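PDB 3JS9: nucleoside diphosphate kinase family protein from Babesia bovis, which probably catalyses the magnesium-dependent transfer of the terminal phosphate from nucleoside triphosphates to nucleoside diphosphates, passing it through a phosphohistidine intermediate. Local coordinates for residues A[96-100]-A[101-105]; A[107-110]-A[111-115]; A[128-131]-A[132-136]. All coordinates share one frame; numbering follows the deposited sequence.

Interaction 1. Residues A[96-100]-A[101-105]; sequences VGLTS and PVESA
Ser100 meets Glu103 and Ser104 round a single 3-10 turn, residues 101-103, within what is known in nucleoside diphosphate kinases as the Kpn loop. Glu103 N donates to Ser100 O over 2.9 Å and closes the turn, with Pro101 and Val102 at its corner. Ser104 OG gives a second bond to the same Ser100 O at 3.1 Å. The two donors approach from opposite faces of the carbonyl plane, each well out of it, so this oxygen is gripped from both sides. Ser104 OG also takes a weak bond from Leu98 N, which brings the start of the loop against the residue after the turn. Leu98 then lies across Glu103 at about a right angle, its CD1 3.6 Å from Glu103 O and a little farther from Glu103 CB. Just ahead of the turn, Thr99 O accepts from Asn120 ND2, and Pro101 packs on Asn120; Thr99 and Asn120 are predicted to bind ATP, so the turn borders that site. Val102 packs on Lys90 of a second subunit. With OG anti to its N (chi1 -179°), Ser100 places it 3.3 Å from Val102 CG1. One water bridges Ser100 OG at 2.8 Å to Val102 N at 3.1 Å.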
ATOM      1  N   VAL A  96     -17.379   1.347  -4.845  1.00 22.51           N
ATOM      2  CA  VAL A  96     -17.957   0.481  -3.830  1.00 22.92           C
ATOM      3  C   VAL A  96     -18.215  -0.940  -4.375  1.00 23.46           C
ATOM      4  O   VAL A  96     -17.944  -1.938  -3.698  1.00 23.74           O
ATOM      5  CB  VAL A  96     -19.247   1.161  -3.279  1.00 23.18           C
ATOM      6  CG1 VAL A  96     -20.231   0.166  -2.686  1.00 24.04           C
ATOM      7  CG2 VAL A  96     -18.892   2.298  -2.298  1.00 21.71           C
ATOM      8  N   GLY A  97     -18.733  -1.027  -5.599  1.00 23.81           N
ATOM      9  CA  GLY A  97     -19.043  -2.319  -6.230  1.00 24.49           C
ATOM     10  C   GLY A  97     -20.515  -2.679  -6.218  1.00 25.16           C
ATOM     11  O   GLY A  97     -21.349  -1.841  -5.919  1.00 25.29           O
ATOM     12  N   LEU A  98     -20.839  -3.931  -6.533  1.00 25.77           N
ATOM     13  CA  LEU A  98     -22.240  -4.347  -6.558  1.00 26.45           C
ATOM     14  C   LEU A  98     -22.730  -4.671  -5.155  1.00 26.76           C
ATOM     15  O   LEU A  98     -21.930  -4.982  -4.273  1.00 26.86           O
ATOM     16  CB  LEU A  98     -22.462  -5.524  -7.528  1.00 25.93           C
ATOM     17  CG  LEU A  98     -22.102  -5.249  -8.998  1.00 27.44           C
ATOM     18  CD1 LEU A  98     -22.291  -6.502  -9.850  1.00 28.35           C
ATOM     19  CD2 LEU A  98     -22.845  -4.065  -9.640  1.00 25.08           C
ATOM     20  N   THR A  99     -24.042  -4.584  -4.959  1.00 26.79           N
ATOM     21  CA  THR A  99     -24.670  -4.928  -3.691  1.00 27.98           C
ATOM     22  C   THR A  99     -24.118  -6.198  -3.038  1.00 27.62           C
ATOM     23  O   THR A  99     -23.794  -6.187  -1.859  1.00 28.21           O
ATOM     24  CB  THR A  99     -26.208  -5.110  -3.849  1.00 28.58           C
ATOM     25  OG1 THR A  99     -26.738  -4.009  -4.600  1.00 31.05           O
ATOM     26  CG2 THR A  99     -26.893  -5.155  -2.470  1.00 28.15           C
ATOM     27  N   SER A 100     -24.041  -7.291  -3.784  1.00 26.98           N
ATOM     28  CA  SER A 100     -23.448  -8.490  -3.241  1.00 27.26           C
ATOM     29  C   SER A 100     -21.911  -8.557  -3.411  1.00 26.13           C
ATOM     30  O   SER A 100     -21.406  -8.540  -4.521  1.00 26.46           O
ATOM     31  CB  SER A 100     -24.111  -9.712  -3.859  1.00 27.91           C
ATOM     32  OG  SER A 100     -23.525 -10.878  -3.294  1.00 30.65           O
ATOM     33  N   PRO A 101     -21.162  -8.598  -2.309  1.00 25.22           N
ATOM     34  CA  PRO A 101     -19.708  -8.620  -2.486  1.00 25.09           C
ATOM     35  C   PRO A 101     -19.220  -9.784  -3.365  1.00 25.00           C
ATOM     36  O   PRO A 101     -18.297  -9.593  -4.161  1.00 25.55           O
ATOM     37  CB  PRO A 101     -19.170  -8.762  -1.044  1.00 24.70           C
ATOM     38  CG  PRO A 101     -20.217  -8.167  -0.192  1.00 24.34           C
ATOM     39  CD  PRO A 101     -21.540  -8.519  -0.885  1.00 25.50           C
ATOM     40  N   VAL A 102     -19.860 -10.949  -3.259  1.00 24.77           N
ATOM     41  CA  VAL A 102     -19.518 -12.103  -4.089  1.00 24.64           C
ATOM     42  C   VAL A 102     -19.614 -11.795  -5.600  1.00 24.86           C
ATOM     43  O   VAL A 102     -18.947 -12.429  -6.388  1.00 25.30           O
ATOM     44  CB  VAL A 102     -20.284 -13.423  -3.672  1.00 24.86           C
ATOM     45  CG1 VAL A 102     -21.725 -13.478  -4.203  1.00 23.17           C
ATOM     46  CG2 VAL A 102     -19.545 -14.639  -4.163  1.00 26.13           C
ATOM     47  N   GLU A 103     -20.429 -10.824  -5.987  1.00 25.31           N
ATOM     48  CA  GLU A 103     -20.541 -10.407  -7.377  1.00 26.54           C
ATOM     49  C   GLU A 103     -19.667  -9.185  -7.702  1.00 25.91           C
ATOM     50  O   GLU A 103     -19.599  -8.748  -8.860  1.00 25.99           O
ATOM     51  CB  GLU A 103     -22.002 -10.091  -7.719  1.00 27.16           C
ATOM     52  CG  GLU A 103     -22.924 -11.337  -7.904  1.00 32.56           C
ATOM     53  CD  GLU A 103     -24.417 -10.954  -8.067  1.00 38.44           C
ATOM     54  OE1 GLU A 103     -25.291 -11.851  -7.953  1.00 41.25           O
ATOM     55  OE2 GLU A 103     -24.730  -9.756  -8.301  1.00 39.17           O
ATOM     56  N   SER A 104     -19.012  -8.633  -6.683  1.00 24.66           N
ATOM     57  CA  SER A 104     -18.188  -7.444  -6.855  1.00 23.71           C
ATOM     58  C   SER A 104     -16.784  -7.775  -7.363  1.00 22.42           C
ATOM     59  O   SER A 104     -16.127  -8.716  -6.891  1.00 21.70           O
ATOM     60  CB  SER A 104     -18.085  -6.688  -5.539  1.00 23.97           C
ATOM     61  OG  SER A 104     -19.362  -6.306  -5.109  1.00 25.90           O
ATOM     62  N   ALA A 105     -16.322  -6.990  -8.328  1.00 21.05           N
ATOM     63  CA  ALA A 105     -15.020  -7.263  -8.906  1.00 20.49           C
ATOM     64  C   ALA A 105     -13.928  -6.797  -7.917  1.00 20.30           C
ATOM     65  O   ALA A 105     -14.115  -5.804  -7.194  1.00 20.16           O
ATOM     66  CB  ALA A 105     -14.900  -6.590 -10.231  1.00 19.57           C
TER
HETATM   67  O   HOH W   1     -21.966 -11.751  -1.094  1.00 31.19           O

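Interaction 2. Residues A[107-110]-A[111-115]; sequences GTIR and GDFGV
Thr108 O accepts from Asp112 N at 2.7 Å and Arg110 O from Gly114 N at 2.9 Å, framing the short helix 109-113, whose middle bond, Phe113 N to Ile109 O, is weak. Thr108 is the N-cap: Gly111 N donates to Thr108 OG1 over 2.7 Å. With OG1 between the backbone N and the carbonyl carbon (chi1 63°), the hydroxyl is swung over the first turn, and Gly111, having no side chain, lets it come within 3.2 Å of its CA. Asp112 reaches back past the cap. Its OD1 takes a nearly straight bond (175°) from Gly107 N at 2.6 Å, met on the syn side but 34° out of the carboxylate plane, while OD2 forms a salt bridge with Arg32. On the apolar flank, Ile109 CG2 touches the Phe113 ring at CD2, 4.1 Å away. Arg110 runs out, extended from CG to NE, into the predicted ATP site, where NH1 bonds to Val122 O, NE to Asn120 O, and a sulfate lies about 4 Å from the side chain. At the far end, Lys36 of a second subunit bonds to Gly111 O and Gly114 O. The Gly107 amide and Arg32 both meet the Asp112 carboxylate, near the helix's N-terminal end, which would probably favour its ionised form.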
ATOM      1  N   GLY A 107     -10.767  -4.965  -6.601  1.00 16.78           N
ATOM      2  CA  GLY A 107     -10.496  -3.560  -6.829  1.00 15.79           C
ATOM      3  C   GLY A 107     -11.516  -2.659  -6.161  1.00 14.97           C
ATOM      4  O   GLY A 107     -11.206  -1.523  -5.820  1.00 13.96           O
ATOM      5  N   THR A 108     -12.747  -3.145  -6.024  1.00 14.79           N
ATOM      6  CA  THR A 108     -13.819  -2.357  -5.412  1.00 14.62           C
ATOM      7  C   THR A 108     -13.754  -2.625  -3.946  1.00 15.00           C
ATOM      8  O   THR A 108     -13.153  -3.624  -3.524  1.00 15.75           O
ATOM      9  CB  THR A 108     -15.241  -2.754  -5.903  1.00 15.04           C
ATOM     10  OG1 THR A 108     -15.538  -4.116  -5.530  1.00 14.76           O
ATOM     11  CG2 THR A 108     -15.375  -2.556  -7.405  1.00 11.94           C
ATOM     12  N   ILE A 109     -14.377  -1.756  -3.163  1.00 14.59           N
ATOM     13  CA  ILE A 109     -14.349  -1.928  -1.713  1.00 13.51           C
ATOM     14  C   ILE A 109     -14.991  -3.264  -1.334  1.00 13.97           C
ATOM     15  O   ILE A 109     -14.421  -4.053  -0.577  1.00 13.84           O
ATOM     16  CB  ILE A 109     -15.037  -0.749  -1.010  1.00 12.59           C
ATOM     17  CG1 ILE A 109     -14.290   0.553  -1.346  1.00 11.41           C
ATOM     18  CG2 ILE A 109     -15.169  -1.033   0.532  1.00  9.64           C
ATOM     19  CD1 ILE A 109     -15.055   1.851  -1.001  1.00 10.93           C
ATOM     20  N   ARG A 110     -16.183  -3.511  -1.870  1.00 14.70           N
ATOM     21  CA  ARG A 110     -16.876  -4.760  -1.584  1.00 15.59           C
ATOM     22  C   ARG A 110     -16.094  -5.924  -2.185  1.00 16.05           C
ATOM     23  O   ARG A 110     -15.938  -6.970  -1.518  1.00 16.08           O
ATOM     24  CB  ARG A 110     -18.334  -4.711  -2.017  1.00 15.14           C
ATOM     25  CG  ARG A 110     -19.131  -3.629  -1.247  1.00 17.75           C
ATOM     26  CD  ARG A 110     -20.618  -3.775  -1.457  1.00 20.10           C
ATOM     27  NE  ARG A 110     -21.377  -2.734  -0.780  1.00 22.85           N
ATOM     28  CZ  ARG A 110     -22.292  -1.950  -1.365  1.00 24.98           C
ATOM     29  NH1 ARG A 110     -22.926  -1.027  -0.644  1.00 22.34           N
ATOM     30  NH2 ARG A 110     -22.594  -2.089  -2.664  1.00 25.91           N
ATOM     31  N   GLY A 111     -15.516  -5.718  -3.381  1.00 15.78           N
ATOM     32  CA  GLY A 111     -14.758  -6.787  -4.020  1.00 14.97           C
ATOM     33  C   GLY A 111     -13.553  -7.158  -3.161  1.00 15.32           C
ATOM     34  O   GLY A 111     -13.226  -8.332  -3.020  1.00 14.90           O
ATOM     35  N   ASP A 112     -12.907  -6.156  -2.560  1.00 14.47           N
ATOM     36  CA  ASP A 112     -11.661  -6.387  -1.862  1.00 14.35           C
ATOM     37  C   ASP A 112     -11.872  -6.802  -0.421  1.00 14.36           C
ATOM     38  O   ASP A 112     -10.985  -7.468   0.154  1.00 13.52           O
ATOM     39  CB  ASP A 112     -10.762  -5.150  -1.932  1.00 14.06           C
ATOM     40  CG  ASP A 112     -10.223  -4.892  -3.351  1.00 16.54           C
ATOM     41  OD1 ASP A 112     -10.270  -5.831  -4.221  1.00 15.03           O
ATOM     42  OD2 ASP A 112      -9.735  -3.742  -3.583  1.00 16.84           O
ATOM     43  N   PHE A 113     -13.025  -6.445   0.158  1.00 13.63           N
ATOM     44  CA  PHE A 113     -13.188  -6.614   1.605  1.00 14.28           C
ATOM     45  C   PHE A 113     -14.434  -7.359   2.112  1.00 14.44           C
ATOM     46  O   PHE A 113     -14.501  -7.700   3.288  1.00 14.13           O
ATOM     47  CB  PHE A 113     -13.129  -5.266   2.321  1.00 14.12           C
ATOM     48  CG  PHE A 113     -11.866  -4.496   2.080  1.00 14.46           C
ATOM     49  CD1 PHE A 113     -10.636  -4.981   2.554  1.00 13.98           C
ATOM     50  CD2 PHE A 113     -11.911  -3.263   1.435  1.00 13.02           C
ATOM     51  CE1 PHE A 113      -9.451  -4.262   2.327  1.00 15.22           C
ATOM     52  CE2 PHE A 113     -10.740  -2.531   1.196  1.00 14.30           C
ATOM     53  CZ  PHE A 113      -9.493  -3.037   1.645  1.00 12.69           C
ATOM     54  N   GLY A 114     -15.429  -7.566   1.258  1.00 14.58           N
ATOM     55  CA  GLY A 114     -16.699  -8.055   1.734  1.00 14.93           C
ATOM     56  C   GLY A 114     -16.950  -9.491   1.337  1.00 16.74           C
ATOM     57  O   GLY A 114     -16.338 -10.022   0.391  1.00 16.20           O
ATOM     58  N   VAL A 115     -17.868 -10.139   2.062  1.00 17.77           N
ATOM     59  CA  VAL A 115     -18.216 -11.537   1.771  1.00 17.86           C
ATOM     60  C   VAL A 115     -19.717 -11.733   1.493  1.00 18.51           C
ATOM     61  O   VAL A 115     -20.075 -12.362   0.517  1.00 18.46           O
ATOM     62  CB  VAL A 115     -17.708 -12.420   2.917  1.00 18.48           C
ATOM     63  CG1 VAL A 115     -18.025 -13.922   2.681  1.00 16.13           C
ATOM     64  CG2 VAL A 115     -16.203 -12.127   3.128  1.00 15.94           C
TER

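Interaction 3. Residues A[128-131]-A[132-136]; sequences AEDA and ARECA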
ATOM      1  N   ALA A 128     -29.571  10.153  -8.393  1.00 22.97           N
ATOM      2  CA  ALA A 128     -29.648  11.598  -8.114  1.00 23.49           C
ATOM      3  C   ALA A 128     -30.694  11.920  -7.031  1.00 23.48           C
ATOM      4  O   ALA A 128     -30.435  12.697  -6.113  1.00 23.32           O
ATOM      5  CB  ALA A 128     -29.921  12.395  -9.409  1.00 22.81           C
ATOM      6  N   GLU A 129     -31.845  11.272  -7.119  1.00 24.11           N
ATOM      7  CA  GLU A 129     -32.894  11.455  -6.145  1.00 25.48           C
ATOM      8  C   GLU A 129     -32.453  10.940  -4.770  1.00 25.65           C
ATOM      9  O   GLU A 129     -32.647  11.614  -3.769  1.00 25.64           O
ATOM     10  CB  GLU A 129     -34.214  10.777  -6.607  1.00 25.82           C
ATOM     11  CG  GLU A 129     -35.441  11.314  -5.873  1.00 27.51           C
ATOM     12  CD  GLU A 129     -36.682  10.416  -5.906  1.00 30.83           C
ATOM     13  OE1 GLU A 129     -37.071   9.954  -7.002  1.00 30.44           O
ATOM     14  OE2 GLU A 129     -37.303  10.217  -4.820  1.00 33.09           O
ATOM     15  N   ASP A 130     -31.866   9.750  -4.707  1.00 26.42           N
ATOM     16  CA  ASP A 130     -31.387   9.253  -3.411  1.00 27.18           C
ATOM     17  C   ASP A 130     -30.288  10.125  -2.830  1.00 26.77           C
ATOM     18  O   ASP A 130     -30.249  10.344  -1.621  1.00 26.86           O
ATOM     19  CB  ASP A 130     -30.888   7.813  -3.509  1.00 28.51           C
ATOM     20  CG  ASP A 130     -32.001   6.826  -3.818  1.00 29.77           C
ATOM     21  OD1 ASP A 130     -33.139   7.066  -3.376  1.00 31.39           O
ATOM     22  OD2 ASP A 130     -31.725   5.803  -4.480  1.00 32.97           O
ATOM     23  N   ALA A 131     -29.394  10.612  -3.693  1.00 25.89           N
ATOM     24  CA  ALA A 131     -28.274  11.445  -3.258  1.00 25.59           C
ATOM     25  C   ALA A 131     -28.776  12.747  -2.654  1.00 25.73           C
ATOM     26  O   ALA A 131     -28.253  13.204  -1.622  1.00 26.05           O
ATOM     27  CB  ALA A 131     -27.340  11.737  -4.421  1.00 24.90           C
ATOM     28  N   ALA A 132     -29.788  13.343  -3.298  1.00 24.91           N
ATOM     29  CA  ALA A 132     -30.311  14.638  -2.870  1.00 24.22           C
ATOM     30  C   ALA A 132     -30.912  14.517  -1.461  1.00 24.08           C
ATOM     31  O   ALA A 132     -30.723  15.395  -0.616  1.00 23.66           O
ATOM     32  CB  ALA A 132     -31.325  15.178  -3.868  1.00 23.26           C
ATOM     33  N   ARG A 133     -31.606  13.413  -1.213  1.00 23.85           N
ATOM     34  CA  ARG A 133     -32.226  13.180   0.077  1.00 24.21           C
ATOM     35  C   ARG A 133     -31.146  12.915   1.104  1.00 23.73           C
ATOM     36  O   ARG A 133     -31.114  13.532   2.174  1.00 23.58           O
ATOM     37  CB  ARG A 133     -33.233  11.999   0.015  1.00 24.13           C
ATOM     38  CG  ARG A 133     -33.875  11.662   1.381  1.00 27.02           C
ATOM     39  CD  ARG A 133     -34.972  10.574   1.357  1.00 31.70           C
ATOM     40  NE  ARG A 133     -34.428   9.283   0.954  1.00 35.37           N
ATOM     41  CZ  ARG A 133     -34.556   8.790  -0.280  1.00 38.03           C
ATOM     42  NH1 ARG A 133     -35.249   9.470  -1.208  1.00 36.12           N
ATOM     43  NH2 ARG A 133     -34.002   7.616  -0.585  1.00 37.32           N
ATOM     44  N   GLU A 134     -30.254  11.994   0.760  1.00 23.75           N
ATOM     45  CA  GLU A 134     -29.282  11.486   1.718  1.00 23.40           C
ATOM     46  C   GLU A 134     -28.335  12.591   2.212  1.00 22.81           C
ATOM     47  O   GLU A 134     -28.058  12.676   3.425  1.00 22.05           O
ATOM     48  CB  GLU A 134     -28.517  10.289   1.144  1.00 23.25           C
ATOM     49  CG  GLU A 134     -29.285   8.981   1.161  1.00 22.95           C
ATOM     50  CD  GLU A 134     -28.732   7.946   0.161  1.00 23.24           C
ATOM     51  OE1 GLU A 134     -27.563   8.023  -0.272  1.00 23.23           O
ATOM     52  OE2 GLU A 134     -29.487   7.043  -0.209  1.00 24.94           O
ATOM     53  N   CYS A 135     -27.878  13.440   1.285  1.00 22.03           N
ATOM     54  CA  CYS A 135     -26.945  14.540   1.637  1.00 22.58           C
ATOM     55  C   CYS A 135     -27.551  15.536   2.616  1.00 22.28           C
ATOM     56  O   CYS A 135     -26.886  15.945   3.598  1.00 22.68           O
ATOM     57  CB  CYS A 135     -26.413  15.272   0.392  1.00 22.76           C
ATOM     58  SG  CYS A 135     -25.249  14.277  -0.588  1.00 22.80           S
ATOM     59  N   ALA A 136     -28.813  15.905   2.362  1.00 21.52           N
ATOM     60  CA  ALA A 136     -29.559  16.802   3.258  1.00 20.75           C
ATOM     61  C   ALA A 136     -29.993  16.110   4.550  1.00 20.40           C
ATOM     62  O   ALA A 136     -30.067  16.751   5.605  1.00 20.47           O
ATOM     63  CB  ALA A 136     -30.747  17.411   2.556  1.00 20.08           C
TER
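Asp130 and Arg133, three residues apart on helix 128-138, lie side by side and point the same way, joined by a salt bridge of 3.0 Å from Arg133 NH2 to Asp130 OD1. The carboxylate and guanidinium planes stand 73° apart, and the nitrogen meets OD1 from above the carboxylate plane rather than within it. Arg133 starts with CG anti to the backbone N (chi1 177°) and bends at chi3 (64°), which folds its guanidinium back over the preceding turn. Glu129 adds a looser attraction near the guanidinium edge, its OE2 4.2 Å from Arg133 NH1.

The backbone bonds are those of a regular alpha-helix: Ala132 N to Ala128 O, Arg133 N to the more distant Glu129 O, Glu134 N to Asp130 O and Cys135 N to Ala131 O. In van der Waals contact, Glu134 CG packs on Asp130 O at 3.2 Å, while Glu134 OE2 approaches Asp130 CB at 3.7 Å.

The far end of Glu134 serves another site. Its OE1 bonds to Ser125 OG and to NE2 of His123, the predicted phosphohistidine, and so probably orients that ring. Glu134 and Cys135 lean on Tyr13 of strand 10-16, Ala131 touches Ser125 just past strand 122-124, and Arg133 packs on Cys58 in the loop after helix 50-56.

In the fold
Coming off helix 88-96, the chain enters interaction 1, a turn closed within 96-105, and then interaction 2, which starts helix 109-113 and carries it to its end. All three contacts are local and in series; none nests in or crosses another. Interactions 1 and 2 lie with centres about 7 Å apart and touch directly: Val96 and Arg110 are joined through their backbones, Ser104 packs on Gly111 and Pro101 on Gly114, so the loop folds against the following helix and its end. After strand 122-124 comes interaction 3 on helix 128-138, its centre about 24 Å from that of interaction 2, across the chain's centre. Strand 122-124, which carries the predicted phosphohistidine, links the two regions.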